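Local coordinates for protein acetone carboxylase alpha subunit (Xanthobacter autotrophicus Py2, PDB 5M45) that forms the alpha subunit of a six-chain, metal-containing carboxylase assembly and carries a domain of the hydantoinase B/oxoprolinase family, at residues K564-L567 against K568-A572; K699-R702 against E703-A707; W736-P739 against D740-L744. All blocks are in the same frame, centred on the assembly; numbering follows the deposited sequence.

Contacts 2 and 3 belong to one neighbourhood, their centres about 11 Å apart, whereas the centre of contact 1 is about 54 Å and 60 Å from the centres of contacts 2 and 3. Contact 1 is a helix start, partly buried, where backbone carbonyls accept N-H groups and a water bridges the N566 side chain to E569 N. Contact 2 runs along the last turns of helix 694-706 and is mostly a surface contact dominated by charged side chains. Contact 3 is the partly buried loop after helix 726-735, where apolar and aromatic packing prevails. The last two are joined directly, since R702 bonds to the backbone oxygens of W736 and D737.

Contact 1. Residues K564-L567 against K568-A572; sequences KTNL and KELIA
The amide of N566 and the carboxylate of E569 are the two flat groups here, carried by side chains that run alongside each other. With the planes 47° apart, the contact is made by E569 CB and not by the carboxylate: this CB is 3.6 Å from OD1 and 4.0 Å from both CG and ND2 of N566. N566 holds the N-cap position of helix 567-573, yet its side chain makes no direct capping bond. With chi1 at -161° the amide lies beside its own carbonyl carbon and alongside E569, where OD1 accepts from a water at 2.7 Å. That water in turn accepts the N-H of E569, a water-mediated link across the first turn. The same N-H also makes a weak bond to N566 O.

Backbone geometry confirms the helix start. L570 N donates to N566 O at 3.1 Å, and I571 N donates to L567 O at 2.8 Å. Just ahead of the helix, T565 OG1 accepts from L567 N at 3.2 Å, which defines an ST turn. That hydroxyl is also hydrogen-bonded to the backbone oxygen of Y615, so the turn is tied to the segment leading into strand 617-621.

Apolar contact is made by the leucines and I571. L567 CD2 and L570 CD1 meet at 4.1 Å with the two side chains at a slant, and L567 additionally packs on I577. I571 is buried and also packs on an apolar side chain of another protein chain. Within the turn its CG1, anti to its own carbonyl carbon (chi1 -71°), lies 3.2 Å from L567 O, the carbonyl that accepts its N-H.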
loop_
_atom_site.group_PDB
_atom_site.type_symbol
_atom_site.label_atom_id
_atom_site.label_comp_id
_atom_site.label_asym_id
_atom_site.label_seq_id
_atom_site.Cartn_x
_atom_site.Cartn_y
_atom_site.Cartn_z
ATOM N N LYS A 564 25.178 -0.538 -23.812
ATOM C CA LYS A 564 26.195 -1.344 -24.499
ATOM C C LYS A 564 27.309 -0.478 -25.075
ATOM O O LYS A 564 27.654 -0.578 -26.254
ATOM C CB LYS A 564 25.552 -2.150 -25.620
ATOM C CG LYS A 564 24.418 -3.053 -25.181
ATOM C CD LYS A 564 23.511 -3.334 -26.387
ATOM C CE LYS A 564 22.841 -4.708 -26.336
ATOM N NZ LYS A 564 22.468 -5.182 -24.964
ATOM N N THR A 565 27.843 0.379 -24.207
ATOM C CA THR A 565 28.792 1.432 -24.598
ATOM C C THR A 565 30.174 0.930 -25.013
ATOM O O THR A 565 30.898 1.651 -25.724
ATOM C CB THR A 565 29.012 2.419 -23.427
ATOM O OG1 THR A 565 29.557 1.715 -22.309
ATOM C CG2 THR A 565 27.693 3.098 -23.032
ATOM N N ASN A 566 30.550 -0.260 -24.528
ATOM C CA ASN A 566 31.916 -0.799 -24.656
ATOM C C ASN A 566 32.959 0.043 -23.884
ATOM O O ASN A 566 34.159 -0.028 -24.178
ATOM C CB ASN A 566 32.299 -0.956 -26.137
ATOM C CG ASN A 566 33.473 -1.923 -26.356
ATOM O OD1 ASN A 566 33.611 -2.935 -25.680
ATOM N ND2 ASN A 566 34.334 -1.582 -27.319
ATOM N N LEU A 567 32.526 0.816 -22.884
ATOM C CA LEU A 567 33.459 1.721 -22.185
ATOM C C LEU A 567 34.559 0.993 -21.407
ATOM O O LEU A 567 35.627 1.539 -21.251
ATOM C CB LEU A 567 32.733 2.740 -21.290
ATOM C CG LEU A 567 32.284 4.010 -22.044
ATOM C CD1 LEU A 567 31.241 4.785 -21.222
ATOM C CD2 LEU A 567 33.497 4.896 -22.392
ATOM N N LYS A 568 34.307 -0.224 -20.913
ATOM C CA LYS A 568 35.383 -0.964 -20.218
ATOM C C LYS A 568 36.645 -1.084 -21.118
ATOM O O LYS A 568 37.748 -0.782 -20.696
ATOM C CB LYS A 568 34.918 -2.337 -19.760
ATOM C CG LYS A 568 35.958 -3.047 -18.930
ATOM C CD LYS A 568 35.488 -4.391 -18.405
ATOM C CE LYS A 568 36.697 -5.114 -17.862
ATOM N NZ LYS A 568 36.428 -5.741 -16.546
ATOM N N GLU A 569 36.433 -1.498 -22.361
ATOM C CA GLU A 569 37.518 -1.660 -23.340
ATOM C C GLU A 569 38.068 -0.304 -23.815
ATOM O O GLU A 569 39.289 -0.168 -23.992
ATOM C CB GLU A 569 37.036 -2.500 -24.525
ATOM C CG GLU A 569 38.096 -2.987 -25.498
ATOM C CD GLU A 569 39.345 -3.540 -24.750
ATOM O OE1 GLU A 569 40.450 -2.882 -24.840
ATOM O OE2 GLU A 569 39.212 -4.598 -24.027
ATOM N N LEU A 570 37.198 0.691 -24.005
ATOM C CA LEU A 570 37.641 2.027 -24.404
ATOM C C LEU A 570 38.513 2.689 -23.331
ATOM O O LEU A 570 39.534 3.303 -23.646
ATOM C CB LEU A 570 36.460 2.925 -24.799
ATOM C CG LEU A 570 35.631 2.485 -26.011
ATOM C CD1 LEU A 570 34.332 3.258 -26.069
ATOM C CD2 LEU A 570 36.372 2.647 -27.329
ATOM N N ILE A 571 38.137 2.539 -22.064
ATOM C CA ILE A 571 38.939 3.025 -20.948
ATOM C C ILE A 571 40.320 2.330 -20.939
ATOM O O ILE A 571 41.352 3.003 -20.903
ATOM C CB ILE A 571 38.199 2.827 -19.603
ATOM C CG1 ILE A 571 37.012 3.818 -19.496
ATOM C CG2 ILE A 571 39.126 2.997 -18.427
ATOM C CD1 ILE A 571 35.946 3.370 -18.510
ATOM N N ALA A 572 40.314 1.000 -20.993
ATOM C CA ALA A 572 41.546 0.207 -20.963
ATOM C C ALA A 572 42.483 0.464 -22.147
ATOM O O ALA A 572 43.682 0.417 -21.975
ATOM C CB ALA A 572 41.207 -1.286 -20.875
HETATM O O HOH W 1 33.827 -3.199 -23.048
#

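Contact 2. Residues K699-R702 against E703-A707; sequences KGER and EKILA
R702 and L706, one turn apart near the C-terminal end of helix 694-706, form the more closely packed part of this contact together with the buried I705, all three set against the loop W736-P739. The arginine chain is fully extended from CG to NE, and L706 CD1 lies 3.6 Å above one face of the R702 guanidinium, displaced toward its rim, with NH1 the nearest atom at 3.7 Å. The guanidinium is held by the loop after helix 726-735: NE donates to W736 O and NH2 to D737 O. L706 itself leans on L738 and P739, while I705 packs on W736 and on an aromatic side chain of another protein chain. The backbone beneath is regular, with L706 N donating to R702 O at 2.9 Å and I705 N to E701 O at 3.0 Å.

The side of the helix that carries E703 and K704 is looser. The bonds from E703 N to K699 O and from K704 N to G700 O are weak, and water does much of the linking. One water donates both to G700 O and to E703 OE1, while a second donates to E701 OE1 and makes a weak bond with K704 NZ. E701 and K704 have opposite charges but form no salt bridge. The carboxylate of E701 is partly committed elsewhere, OE2 accepting from the backbone of another protein chain, and its OE1 remains 4.4 Å from K704 NZ.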
loop_
_atom_site.group_PDB
_atom_site.type_symbol
_atom_site.label_atom_id
_atom_site.label_comp_id
_atom_site.label_asym_id
_atom_site.label_seq_id
_atom_site.Cartn_x
_atom_site.Cartn_y
_atom_site.Cartn_z
ATOM N N LYS A 699 -6.631 36.296 -38.033
ATOM C CA LYS A 699 -7.497 35.804 -39.096
ATOM C C LYS A 699 -7.125 34.364 -39.514
ATOM O O LYS A 699 -8.029 33.470 -39.641
ATOM C CB LYS A 699 -7.412 36.773 -40.292
ATOM C CG LYS A 699 -8.372 36.529 -41.399
ATOM C CD LYS A 699 -8.088 37.503 -42.556
ATOM C CE LYS A 699 -8.879 37.062 -43.808
ATOM N NZ LYS A 699 -9.272 38.203 -44.703
ATOM N N GLY A 700 -5.825 34.110 -39.694
ATOM C CA GLY A 700 -5.358 32.761 -40.075
ATOM C C GLY A 700 -5.489 31.712 -38.951
ATOM O O GLY A 700 -5.817 30.530 -39.210
ATOM N N GLU A 701 -5.212 32.125 -37.710
ATOM C CA GLU A 701 -5.371 31.213 -36.568
ATOM C C GLU A 701 -6.847 30.817 -36.327
ATOM O O GLU A 701 -7.148 29.640 -36.077
ATOM C CB GLU A 701 -4.740 31.802 -35.308
ATOM C CG GLU A 701 -4.610 30.821 -34.137
ATOM C CD GLU A 701 -3.460 29.804 -34.286
ATOM O OE1 GLU A 701 -2.898 29.611 -35.378
ATOM O OE2 GLU A 701 -3.070 29.177 -33.314
ATOM N N ARG A 702 -7.757 31.796 -36.430
ATOM C CA ARG A 702 -9.195 31.553 -36.366
ATOM C C ARG A 702 -9.691 30.487 -37.396
ATOM O O ARG A 702 -10.535 29.631 -37.039
ATOM C CB ARG A 702 -9.970 32.869 -36.551
ATOM C CG ARG A 702 -11.502 32.738 -36.496
ATOM C CD ARG A 702 -12.170 34.087 -36.620
ATOM N NE ARG A 702 -13.618 33.953 -36.528
ATOM C CZ ARG A 702 -14.430 33.706 -37.560
ATOM N NH1 ARG A 702 -13.992 33.559 -38.813
ATOM N NH2 ARG A 702 -15.726 33.606 -37.335
ATOM N N GLU A 703 -9.167 30.536 -38.628
ATOM C CA GLU A 703 -9.473 29.535 -39.635
ATOM C C GLU A 703 -9.082 28.116 -39.192
ATOM O O GLU A 703 -9.846 27.160 -39.394
ATOM C CB GLU A 703 -8.825 29.859 -41.011
ATOM C CG GLU A 703 -9.042 28.716 -42.020
ATOM C CD GLU A 703 -8.415 28.938 -43.406
ATOM O OE1 GLU A 703 -7.570 29.891 -43.600
ATOM O OE2 GLU A 703 -8.792 28.130 -44.322
ATOM N N LYS A 704 -7.903 27.985 -38.585
ATOM C CA LYS A 704 -7.481 26.692 -38.058
ATOM C C LYS A 704 -8.368 26.194 -36.917
ATOM O O LYS A 704 -8.659 24.992 -36.856
ATOM C CB LYS A 704 -6.035 26.761 -37.577
ATOM C CG LYS A 704 -5.095 26.990 -38.734
ATOM C CD LYS A 704 -3.652 26.966 -38.304
ATOM C CE LYS A 704 -2.812 27.319 -39.499
ATOM N NZ LYS A 704 -1.453 27.612 -39.036
ATOM N N ILE A 705 -8.785 27.092 -36.032
ATOM C CA ILE A 705 -9.681 26.719 -34.924
ATOM C C ILE A 705 -11.021 26.206 -35.493
ATOM O O ILE A 705 -11.516 25.131 -35.087
ATOM C CB ILE A 705 -9.945 27.899 -33.966
ATOM C CG1 ILE A 705 -8.639 28.309 -33.255
ATOM C CG2 ILE A 705 -11.039 27.535 -32.947
ATOM C CD1 ILE A 705 -8.672 29.679 -32.586
ATOM N N LEU A 706 -11.592 26.952 -36.444
ATOM C CA LEU A 706 -12.843 26.519 -37.087
ATOM C C LEU A 706 -12.701 25.140 -37.753
ATOM O O LEU A 706 -13.610 24.325 -37.677
ATOM C CB LEU A 706 -13.322 27.564 -38.095
ATOM C CG LEU A 706 -13.863 28.881 -37.531
ATOM C CD1 LEU A 706 -13.976 29.888 -38.664
ATOM C CD2 LEU A 706 -15.213 28.659 -36.883
ATOM N N ALA A 707 -11.552 24.869 -38.381
ATOM C CA ALA A 707 -11.290 23.572 -39.014
ATOM C C ALA A 707 -10.810 22.459 -38.045
ATOM O O ALA A 707 -10.561 21.336 -38.472
ATOM C CB ALA A 707 -10.277 23.749 -40.147
HETATM O O HOH W 2 -5.320 29.247 -41.760
HETATM O O HOH W 3 -1.673 30.520 -37.383
#

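Contact 3. Residues W736-P739 against D740-L744. Unlike the reference sequence in segment 736-739: D737 (reference Ser).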
loop_
_atom_site.group_PDB
_atom_site.type_symbol
_atom_site.label_atom_id
_atom_site.label_comp_id
_atom_site.label_asym_id
_atom_site.label_seq_id
_atom_site.Cartn_x
_atom_site.Cartn_y
_atom_site.Cartn_z
ATOM N N TRP A 736 -12.249 34.786 -30.290
ATOM C CA TRP A 736 -12.085 34.268 -31.661
ATOM C C TRP A 736 -13.321 34.420 -32.570
ATOM O O TRP A 736 -13.326 33.934 -33.720
ATOM C CB TRP A 736 -11.640 32.802 -31.606
ATOM C CG TRP A 736 -10.239 32.597 -31.083
ATOM C CD1 TRP A 736 -9.872 31.945 -29.946
ATOM C CD2 TRP A 736 -9.021 33.042 -31.701
ATOM N NE1 TRP A 736 -8.519 31.957 -29.811
ATOM C CE2 TRP A 736 -7.961 32.622 -30.880
ATOM C CE3 TRP A 736 -8.732 33.763 -32.869
ATOM C CZ2 TRP A 736 -6.607 32.893 -31.187
ATOM C CZ3 TRP A 736 -7.380 34.022 -33.177
ATOM C CH2 TRP A 736 -6.349 33.598 -32.336
ATOM N N ASP A 737 -14.357 35.089 -32.063
ATOM C CA ASP A 737 -15.607 35.360 -32.822
ATOM C C ASP A 737 -16.181 34.074 -33.426
ATOM O O ASP A 737 -16.454 33.999 -34.627
ATOM C CB ASP A 737 -15.319 36.439 -33.859
ATOM C CG ASP A 737 -16.563 36.928 -34.593
ATOM O OD1 ASP A 737 -17.643 37.025 -33.979
ATOM O OD2 ASP A 737 -16.454 37.248 -35.824
ATOM N N LEU A 738 -16.316 33.038 -32.606
ATOM C CA LEU A 738 -16.771 31.717 -33.092
ATOM C C LEU A 738 -18.300 31.634 -33.063
ATOM O O LEU A 738 -18.914 32.091 -32.125
ATOM C CB LEU A 738 -16.172 30.571 -32.272
ATOM C CG LEU A 738 -14.627 30.583 -32.219
ATOM C CD1 LEU A 738 -14.103 29.560 -31.228
ATOM C CD2 LEU A 738 -14.018 30.342 -33.596
ATOM N N PRO A 739 -18.912 31.032 -34.100
ATOM C CA PRO A 739 -20.344 30.845 -34.086
ATOM C C PRO A 739 -20.777 29.746 -33.080
ATOM O O PRO A 739 -19.985 28.855 -32.742
ATOM C CB PRO A 739 -20.629 30.384 -35.511
ATOM C CG PRO A 739 -19.419 29.607 -35.889
ATOM C CD PRO A 739 -18.295 30.367 -35.261
ATOM N N ASP A 740 -22.028 29.821 -32.634
ATOM C CA ASP A 740 -22.601 28.793 -31.765
ATOM C C ASP A 740 -22.647 27.383 -32.362
ATOM O O ASP A 740 -22.636 26.409 -31.606
ATOM C CB ASP A 740 -24.003 29.202 -31.253
ATOM C CG ASP A 740 -23.958 30.383 -30.281
ATOM O OD1 ASP A 740 -22.877 30.704 -29.749
ATOM O OD2 ASP A 740 -25.011 31.011 -30.063
ATOM N N SER A 741 -22.656 27.274 -33.686
ATOM C CA SER A 741 -22.590 25.975 -34.372
ATOM C C SER A 741 -21.218 25.245 -34.246
ATOM O O SER A 741 -21.146 24.047 -34.481
ATOM C CB SER A 741 -22.925 26.168 -35.839
ATOM O OG SER A 741 -22.010 27.094 -36.403
ATOM N N TRP A 742 -20.147 25.965 -33.905
ATOM C CA TRP A 742 -18.845 25.346 -33.606
ATOM C C TRP A 742 -18.865 24.781 -32.174
ATOM O O TRP A 742 -19.216 25.496 -31.253
ATOM C CB TRP A 742 -17.707 26.387 -33.744
ATOM C CG TRP A 742 -16.293 25.878 -33.508
ATOM C CD1 TRP A 742 -15.446 25.382 -34.432
ATOM C CD2 TRP A 742 -15.587 25.839 -32.258
ATOM N NE1 TRP A 742 -14.251 25.029 -33.853
ATOM C CE2 TRP A 742 -14.310 25.297 -32.513
ATOM C CE3 TRP A 742 -15.911 26.202 -30.939
ATOM C CZ2 TRP A 742 -13.356 25.128 -31.506
ATOM C CZ3 TRP A 742 -14.959 26.020 -29.938
ATOM C CH2 TRP A 742 -13.698 25.509 -30.244
ATOM N N THR A 743 -18.513 23.503 -32.017
ATOM C CA THR A 743 -18.400 22.870 -30.694
ATOM C C THR A 743 -17.140 21.969 -30.667
ATOM O O THR A 743 -16.674 21.510 -31.735
ATOM C CB THR A 743 -19.626 22.007 -30.313
ATOM O OG1 THR A 743 -19.739 20.895 -31.208
ATOM C CG2 THR A 743 -20.955 22.839 -30.378
ATOM N N LEU A 744 -16.616 21.732 -29.458
ATOM C CA LEU A 744 -15.414 20.914 -29.237
ATOM C C LEU A 744 -15.628 19.855 -28.129
ATOM O O LEU A 744 -15.018 19.947 -27.030
ATOM C CB LEU A 744 -14.212 21.820 -28.965
ATOM C CG LEU A 744 -12.835 21.153 -29.127
ATOM C CD1 LEU A 744 -12.448 20.898 -30.600
ATOM C CD2 LEU A 744 -11.794 21.986 -28.380
HETATM O O HOH W 4 -20.211 30.789 -29.994
#
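L738 and W742 meet in a CH-pi contact: the CD1 methyl of L738 sits 3.9 Å from the centroid of the six-membered ring of W742, 16° off the ring normal, hence over a face. Two torsions place the partners. L738 turns its CG away from its own carbonyl carbon (chi1 -56°), while W742 swings its indole opposite to the backbone N (chi1 -178°), and the leucine branch crosses the indole. The methyl is closest to CE3, at 3.8 Å, so it covers the benzo part near the rim. The indole is fixed further by its N-H, which bonds to I705 O of helix 694-706, and by a cation-pi contact with K708; F722 and F732 add packing.

The prolyl ring of P739 presents its CG to W742 CB at 4.2 Å and to S741 OG at 3.6 Å. S741 holds that hydroxyl between its backbone N and carbonyl carbon, which brings it alongside the ring. D740 contributes through a water that donates to its OD1 at 2.7 Å and to L738 O at 2.8 Å.

W742 N closes the chain reversal by donating to P739 O at 3.1 Å. With D737, which differs from the reference Ser, completing a Schellman motif behind helix 726-735, the segment is a helix exit that runs on into a type I beta turn, P739 to W742.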